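Local atomic coordinates of TRAP dicarboxylate transporter, DctP subunit (Anaerococcus prevoti, PDB entry 4N91), a protein that binds D-glucuronate, in either anomeric form, as the periplasmic-type solute-binding component of a TRAP transport system. Residues E214-E217 with M218-T221. Sequence-based numbering, arbitrary orientation. Where two conformers were deposited one is given.
Sequences ENNE and MSLT. With BDP (beta-D-glucopyranuronic acid), chain C.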
loop_
_atom_site.group_PDB
_atom_site.type_symbol
_atom_site.label_atom_id
_atom_site.label_comp_id
_atom_site.label_asym_id
_atom_site.label_seq_id
_atom_site.Cartn_x
_atom_site.Cartn_y
_atom_site.Cartn_z
ATOM N N GLU A 214 9.168 -7.836 -3.137
ATOM C CA GLU A 214 8.051 -7.721 -4.070
ATOM C C GLU A 214 7.368 -6.402 -3.888
ATOM O O GLU A 214 7.136 -5.970 -2.779
ATOM C CB GLU A 214 7.057 -8.879 -3.919
ATOM C CG GLU A 214 6.675 -9.255 -2.488
ATOM C CD GLU A 214 5.614 -8.376 -1.848
ATOM O OE1 GLU A 214 5.862 -7.877 -0.716
ATOM O OE2 GLU A 214 4.509 -8.202 -2.430
ATOM N N ASN A 215 7.082 -5.740 -5.004
ATOM C CA ASN A 215 6.525 -4.416 -4.932
ATOM C C ASN A 215 6.193 -3.917 -6.317
ATOM O O ASN A 215 6.406 -4.606 -7.308
ATOM C CB ASN A 215 7.531 -3.448 -4.292
ATOM C CG ASN A 215 6.854 -2.467 -3.376
ATOM O OD1 ASN A 215 5.878 -1.816 -3.763
ATOM N ND2 ASN A 215 7.332 -2.386 -2.132
ATOM N N ASN A 216 5.704 -2.689 -6.369
ATOM C CA ASN A 216 5.566 -1.993 -7.621
ATOM C C ASN A 216 6.923 -1.509 -8.144
ATOM O O ASN A 216 7.956 -1.652 -7.489
ATOM C CB ASN A 216 4.576 -0.841 -7.487
ATOM C CG ASN A 216 5.015 0.204 -6.476
ATOM O OD1 ASN A 216 6.170 0.693 -6.497
ATOM N ND2 ASN A 216 4.119 0.526 -5.547
ATOM N N GLU A 217 6.919 -0.916 -9.328
ATOM C CA GLU A 217 8.150 -0.525 -9.993
ATOM C C GLU A 217 8.893 0.642 -9.346
ATOM O O GLU A 217 10.091 0.783 -9.549
ATOM C CB GLU A 217 7.875 -0.206 -11.451
ATOM C CG GLU A 217 7.220 -1.357 -12.208
ATOM C CD GLU A 217 5.693 -1.313 -12.244
ATOM O OE1 GLU A 217 5.040 -0.864 -11.272
ATOM O OE2 GLU A 217 5.138 -1.742 -13.294
HETATM N N MSE A 218 8.185 1.453 -8.569
HETATM C CA MSE A 218 8.789 2.622 -7.946
HETATM C C MSE A 218 9.834 2.230 -6.905
HETATM O O MSE A 218 10.763 2.983 -6.626
HETATM C CB MSE A 218 7.711 3.532 -7.354
HETATM C CG MSE A 218 7.063 4.443 -8.363
HETATM SE SE MSE A 218 8.293 5.860 -8.724
HETATM C CE MSE A 218 7.863 7.253 -7.436
ATOM N N SER A 219 9.702 1.038 -6.336
ATOM C CA SER A 219 10.708 0.530 -5.409
ATOM C C SER A 219 12.055 0.408 -6.081
ATOM O O SER A 219 13.080 0.543 -5.423
ATOM C CB SER A 219 10.325 -0.860 -4.874
ATOM O OG SER A 219 9.328 -0.746 -3.858
ATOM N N LEU A 220 12.066 0.067 -7.364
ATOM C CA LEU A 220 13.313 -0.179 -8.061
ATOM C C LEU A 220 14.129 1.097 -8.209
ATOM O O LEU A 220 15.346 1.065 -8.183
ATOM C CB LEU A 220 13.052 -0.716 -9.468
ATOM C CG LEU A 220 12.336 -2.063 -9.559
ATOM C CD1 LEU A 220 11.956 -2.386 -10.995
ATOM C CD2 LEU A 220 13.230 -3.150 -8.980
ATOM N N THR A 221 13.426 2.207 -8.397
ATOM C CA THR A 221 14.061 3.454 -8.823
ATOM C C THR A 221 14.101 4.432 -7.659
ATOM O O THR A 221 15.184 4.791 -7.189
ATOM C CB THR A 221 13.349 4.032 -10.065
ATOM O OG1 THR A 221 11.941 4.184 -9.785
ATOM C CG2 THR A 221 13.542 3.117 -11.269
HETATM C C1 BDP C . 4.894 0.574 -1.285
HETATM C C2 BDP C . 3.787 1.157 -0.534
HETATM C C3 BDP C . 4.240 1.550 0.842
HETATM C C4 BDP C . 4.750 0.424 1.561
HETATM C C5 BDP C . 5.831 -0.209 0.776
HETATM C C6 BDP C . 6.324 -1.528 1.425
HETATM O O2 BDP C . 3.596 2.451 -1.232
HETATM O O3 BDP C . 3.132 2.169 1.574
HETATM O O4 BDP C . 5.163 0.703 2.800
HETATM O O5 BDP C . 5.358 -0.571 -0.568
HETATM O O6A BDP C . 6.714 -1.426 2.608
HETATM O O1 BDP C . 4.319 -0.027 -2.473
HETATM O O6B BDP C . 6.517 -2.526 0.695
HETATM O O HOH W 1 7.272 1.202 -3.975
#
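Glu217 O accepts from Leu220 N at 3.0 Å, with the donor above the carbonyl plane, and this i to i+3 bond, with a long, weak one from Ser219 N to Asn216 O, turns the chain from strand 212-215 into the short helix 218-221. Asn216 caps the helix start: its OD1 takes a weak, bent bond (129°) from Met218 N over 3.0 Å and also rests 3.3 Å from Met218 CB. Chi1 of 62° sets the amide between its own backbone N and carbonyl carbon, where OD1 can curl back to the turn; ND2 is bonded to Ala151 O and lies 3.1 Å from sugar O1. A water donates to Asn216 OD1 and is hydrogen-bonded to Ser219 OG, bridging cap and first turn. In this family 7 solute-binding protein of the PBP clan, the end of strand 212-215 and the residue after it place two consecutive asparagines in the glucuronate pocket just before the chain turns away. Asn215 ND2 donates to ring oxygen O5 of the beta anomer at 3.1 Å and 158°, and lies 2.9 Å from carboxylate oxygen O6B; Arg175 and Arg154 also hydrogen-bond to the sugar. The amide is fixed from its other end, since Asn215 OD1 receives the following backbone N, of Asn216, on a lone pair in the carbonyl plane at 2.8 Å. Ser219 OG packs against this amide, 3.1 Å from Asn215 CG, without a good angle for a bond to ND2. A leucine in place of Asn215 would probably leave sugar O5 without this donor and Asn216 N without its side-chain acceptor. Beyond the turn, Glu217 reaches Tyr234 OH through OE2 and lies against helix 256-290 at Val281 and Lys285.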